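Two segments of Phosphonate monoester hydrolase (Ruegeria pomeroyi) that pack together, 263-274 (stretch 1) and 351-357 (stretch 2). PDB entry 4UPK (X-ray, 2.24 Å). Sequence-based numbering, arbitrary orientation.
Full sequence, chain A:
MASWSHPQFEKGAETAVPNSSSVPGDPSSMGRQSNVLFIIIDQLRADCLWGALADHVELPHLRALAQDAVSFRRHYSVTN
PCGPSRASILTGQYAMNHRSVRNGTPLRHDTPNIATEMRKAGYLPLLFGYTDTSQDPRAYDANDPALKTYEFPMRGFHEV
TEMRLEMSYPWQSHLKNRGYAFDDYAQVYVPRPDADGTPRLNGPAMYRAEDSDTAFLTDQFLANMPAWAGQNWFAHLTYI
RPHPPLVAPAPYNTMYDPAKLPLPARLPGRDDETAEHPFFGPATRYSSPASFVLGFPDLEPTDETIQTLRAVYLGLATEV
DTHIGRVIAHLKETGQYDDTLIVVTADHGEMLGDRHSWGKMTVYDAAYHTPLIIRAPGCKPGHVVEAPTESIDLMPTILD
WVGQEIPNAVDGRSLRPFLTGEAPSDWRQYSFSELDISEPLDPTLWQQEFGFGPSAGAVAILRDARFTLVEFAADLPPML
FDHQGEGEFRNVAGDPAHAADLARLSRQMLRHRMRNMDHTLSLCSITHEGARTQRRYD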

# COMPACT_ATOMS: atom_id res chain seq x y z
N LEU A 263 -29.98 -47.26 -2.01
CA LEU A 263 -28.54 -47.45 -2.22
C LEU A 263 -28.04 -46.29 -3.09
O LEU A 263 -28.85 -45.66 -3.78
CB LEU A 263 -28.26 -48.81 -2.91
CG LEU A 263 -28.30 -50.06 -1.99
CD1 LEU A 263 -28.34 -51.33 -2.83
CD2 LEU A 263 -27.11 -50.11 -1.03
N PRO A 264 -26.72 -45.96 -3.11
CA PRO A 264 -26.26 -44.88 -4.00
C PRO A 264 -26.47 -45.22 -5.48
O PRO A 264 -26.56 -46.40 -5.84
CB PRO A 264 -24.76 -44.80 -3.71
CG PRO A 264 -24.56 -45.50 -2.41
CD PRO A 264 -25.59 -46.56 -2.36
N ALA A 265 -26.54 -44.18 -6.33
CA ALA A 265 -26.62 -44.32 -7.79
C ALA A 265 -25.19 -44.60 -8.25
O ALA A 265 -24.29 -43.79 -8.01
CB ALA A 265 -27.16 -43.04 -8.42
N ARG A 266 -24.96 -45.79 -8.82
CA ARG A 266 -23.61 -46.22 -9.22
C ARG A 266 -23.65 -47.35 -10.22
O ARG A 266 -24.66 -48.05 -10.32
CB ARG A 266 -22.80 -46.67 -7.97
CG ARG A 266 -23.51 -47.81 -7.22
CD ARG A 266 -22.87 -48.23 -5.93
NE ARG A 266 -23.67 -49.30 -5.34
CZ ARG A 266 -23.48 -49.83 -4.14
NH1 ARG A 266 -22.48 -49.42 -3.37
NH2 ARG A 266 -24.27 -50.79 -3.70
N LEU A 267 -22.51 -47.57 -10.92
CA LEU A 267 -22.34 -48.70 -11.83
C LEU A 267 -22.01 -49.97 -10.97
O LEU A 267 -21.65 -49.82 -9.79
CB LEU A 267 -21.30 -48.39 -12.94
CG LEU A 267 -21.69 -47.30 -13.98
CD1 LEU A 267 -20.64 -47.19 -15.09
CD2 LEU A 267 -23.05 -47.57 -14.63
N PRO A 268 -22.22 -51.22 -11.43
CA PRO A 268 -22.00 -52.35 -10.51
C PRO A 268 -20.66 -52.41 -9.74
O PRO A 268 -20.64 -52.67 -8.55
CB PRO A 268 -22.28 -53.59 -11.37
CG PRO A 268 -23.16 -53.09 -12.48
CD PRO A 268 -22.71 -51.68 -12.74
N GLY A 269 -19.57 -52.18 -10.44
CA GLY A 269 -18.25 -52.27 -9.83
C GLY A 269 -17.41 -51.04 -10.04
O GLY A 269 -17.76 -50.18 -10.85
N ARG A 270 -16.30 -50.96 -9.31
CA ARG A 270 -15.34 -49.85 -9.34
C ARG A 270 -14.70 -49.75 -10.71
O ARG A 270 -14.48 -48.65 -11.19
CB ARG A 270 -14.27 -50.03 -8.23
CG ARG A 270 -14.82 -49.78 -6.83
CD ARG A 270 -13.81 -50.08 -5.74
NE ARG A 270 -12.81 -49.02 -5.59
CZ ARG A 270 -12.96 -47.93 -4.83
NH1 ARG A 270 -14.08 -47.74 -4.15
NH2 ARG A 270 -11.98 -47.04 -4.73
N ASP A 271 -14.39 -50.91 -11.32
CA ASP A 271 -13.78 -50.95 -12.65
C ASP A 271 -14.72 -50.47 -13.74
O ASP A 271 -14.22 -50.04 -14.76
CB ASP A 271 -13.16 -52.32 -12.98
CG ASP A 271 -14.10 -53.51 -12.96
OD1 ASP A 271 -14.97 -53.56 -12.07
OD2 ASP A 271 -13.91 -54.43 -13.80
N ASP A 272 -16.06 -50.49 -13.53
CA ASP A 272 -17.08 -50.01 -14.50
C ASP A 272 -17.07 -48.51 -14.51
O ASP A 272 -17.26 -47.89 -15.56
CB ASP A 272 -18.50 -50.47 -14.14
CG ASP A 272 -18.66 -51.97 -14.04
OD1 ASP A 272 -18.06 -52.69 -14.86
OD2 ASP A 272 -19.39 -52.43 -13.14
N GLU A 273 -16.88 -47.93 -13.32
CA GLU A 273 -16.81 -46.50 -13.07
C GLU A 273 -15.59 -45.88 -13.76
O GLU A 273 -15.71 -44.86 -14.45
CB GLU A 273 -16.81 -46.22 -11.55
CG GLU A 273 -18.17 -46.32 -10.88
CD GLU A 273 -19.34 -45.56 -11.49
OE1 GLU A 273 -19.12 -44.61 -12.28
OE2 GLU A 273 -20.49 -45.87 -11.12
N THR A 274 -14.44 -46.52 -13.56
CA THR A 274 -13.15 -46.11 -14.10
C THR A 274 -13.07 -46.40 -15.62
O THR A 274 -12.36 -45.69 -16.32
CB THR A 274 -12.02 -46.72 -13.29
OG1 THR A 274 -12.14 -48.12 -13.38
CG2 THR A 274 -12.09 -46.37 -11.85
N MET A 351 -20.66 -36.62 -2.93
CA MET A 351 -21.01 -37.83 -3.72
C MET A 351 -21.81 -38.84 -2.92
O MET A 351 -22.77 -39.41 -3.43
CB MET A 351 -19.79 -38.46 -4.38
CG MET A 351 -19.22 -37.59 -5.49
SD MET A 351 -20.40 -37.11 -6.79
CE MET A 351 -20.71 -38.74 -7.60
N LEU A 352 -21.44 -39.03 -1.64
CA LEU A 352 -22.12 -39.89 -0.67
C LEU A 352 -22.24 -41.37 -1.13
O LEU A 352 -23.25 -42.04 -0.88
CB LEU A 352 -23.48 -39.27 -0.32
CG LEU A 352 -23.98 -39.48 1.09
CD1 LEU A 352 -23.18 -38.66 2.09
CD2 LEU A 352 -25.47 -39.16 1.18
N GLY A 353 -21.19 -41.86 -1.77
CA GLY A 353 -21.15 -43.24 -2.25
C GLY A 353 -21.55 -43.38 -3.70
O GLY A 353 -21.31 -44.42 -4.31
N ASP A 354 -22.20 -42.32 -4.25
CA ASP A 354 -22.63 -42.30 -5.65
C ASP A 354 -21.40 -42.46 -6.52
O ASP A 354 -20.38 -41.81 -6.27
CB ASP A 354 -23.36 -40.98 -6.01
CG ASP A 354 -24.80 -40.88 -5.56
OD1 ASP A 354 -25.28 -41.81 -4.88
OD2 ASP A 354 -25.46 -39.86 -5.89
N ARG A 355 -21.49 -43.37 -7.53
CA ARG A 355 -20.43 -43.64 -8.52
C ARG A 355 -19.12 -44.15 -7.88
O ARG A 355 -18.03 -43.83 -8.36
CB ARG A 355 -20.18 -42.41 -9.44
CG ARG A 355 -21.45 -41.70 -9.94
CD ARG A 355 -22.41 -42.66 -10.65
NE ARG A 355 -21.77 -43.30 -11.81
CZ ARG A 355 -21.73 -42.78 -13.03
NH1 ARG A 355 -22.32 -41.61 -13.29
NH2 ARG A 355 -21.11 -43.42 -14.01
N HIS A 356 -19.25 -44.90 -6.78
CA HIS A 356 -18.18 -45.50 -5.95
C HIS A 356 -17.20 -44.46 -5.41
O HIS A 356 -16.02 -44.76 -5.23
CB HIS A 356 -17.50 -46.67 -6.68
CG HIS A 356 -18.44 -47.79 -7.00
ND1 HIS A 356 -18.69 -48.80 -6.10
CD2 HIS A 356 -19.17 -48.00 -8.12
CE1 HIS A 356 -19.55 -49.61 -6.70
NE2 HIS A 356 -19.88 -49.17 -7.91
N SER A 357 -17.70 -43.23 -5.14
CA SER A 357 -16.90 -42.12 -4.68
C SER A 357 -17.54 -41.33 -3.54
O SER A 357 -18.76 -41.40 -3.34
CB SER A 357 -16.49 -41.22 -5.83
OG SER A 357 -17.62 -40.65 -6.45
O HOH W 1 -21.03 -46.90 -3.32

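This is a compact, largely polar contact between a loop that runs into a helix and an irregular segment, built from hydrogen bonds to backbone atoms, a buried salt bridge and an enclosed histidine ring; the two stretches bury 576 Å² between them, both sides summed. Two hydrogen bonds pin Ala265 to the other stretch. Ala265 N donates to Asp354 OD1 (3.1 Å, N-H...O angle 143°), and Ala265 O accepts from Arg355 N (2.9 Å, 146°); Asp354 CA also lies 3.2 Å from Ala265 O, a CA-H...O contact. Just before this, Pro264 packs its CB 3.5 Å from Gly353 C. Gly353 belongs to the type I' turn from Met351 to Asp354, and its phi/psi of 96/-16° would jam a CB against the preceding carbonyl; an ideal CB would also sit only 3.0 Å from Pro264 CG.

Arg355 reaches Glu273 through a side chain whose chi1, chi2 and chi3 are all m. The best-aligned bond of the salt bridge runs from Arg355 NE to Glu273 OE2 (3.0 Å, 172°). Glu273 OE1 receives weak bonds from Arg355 NE (3.0 Å, 122°) and NH2 (2.9 Å, 123°), since both angles are strongly bent. Glu273 OE2 additionally accepts from Leu267 N at 2.6 Å, so the same carboxylate braces the loop of its own stretch.

His356 has the largest area covered by the opposing stretch, 148 Å². His356 NE2 donates to Leu267 O (2.7 Å, 162°), which requires a proton on NE2. Arg266 CD lies over one face, 4.0 Å from the ring centroid of His356 and 27° off the normal, a CH-pi geometry; Gly269 and Arg270 backbone atoms cover the opposite face. At the edge, Glu273 CG approaches His356 CD2 to 3.4 Å. A water extends the contact, accepting from Arg266 NH1 (2.9 Å) and donating to Gly353 O (2.7 Å).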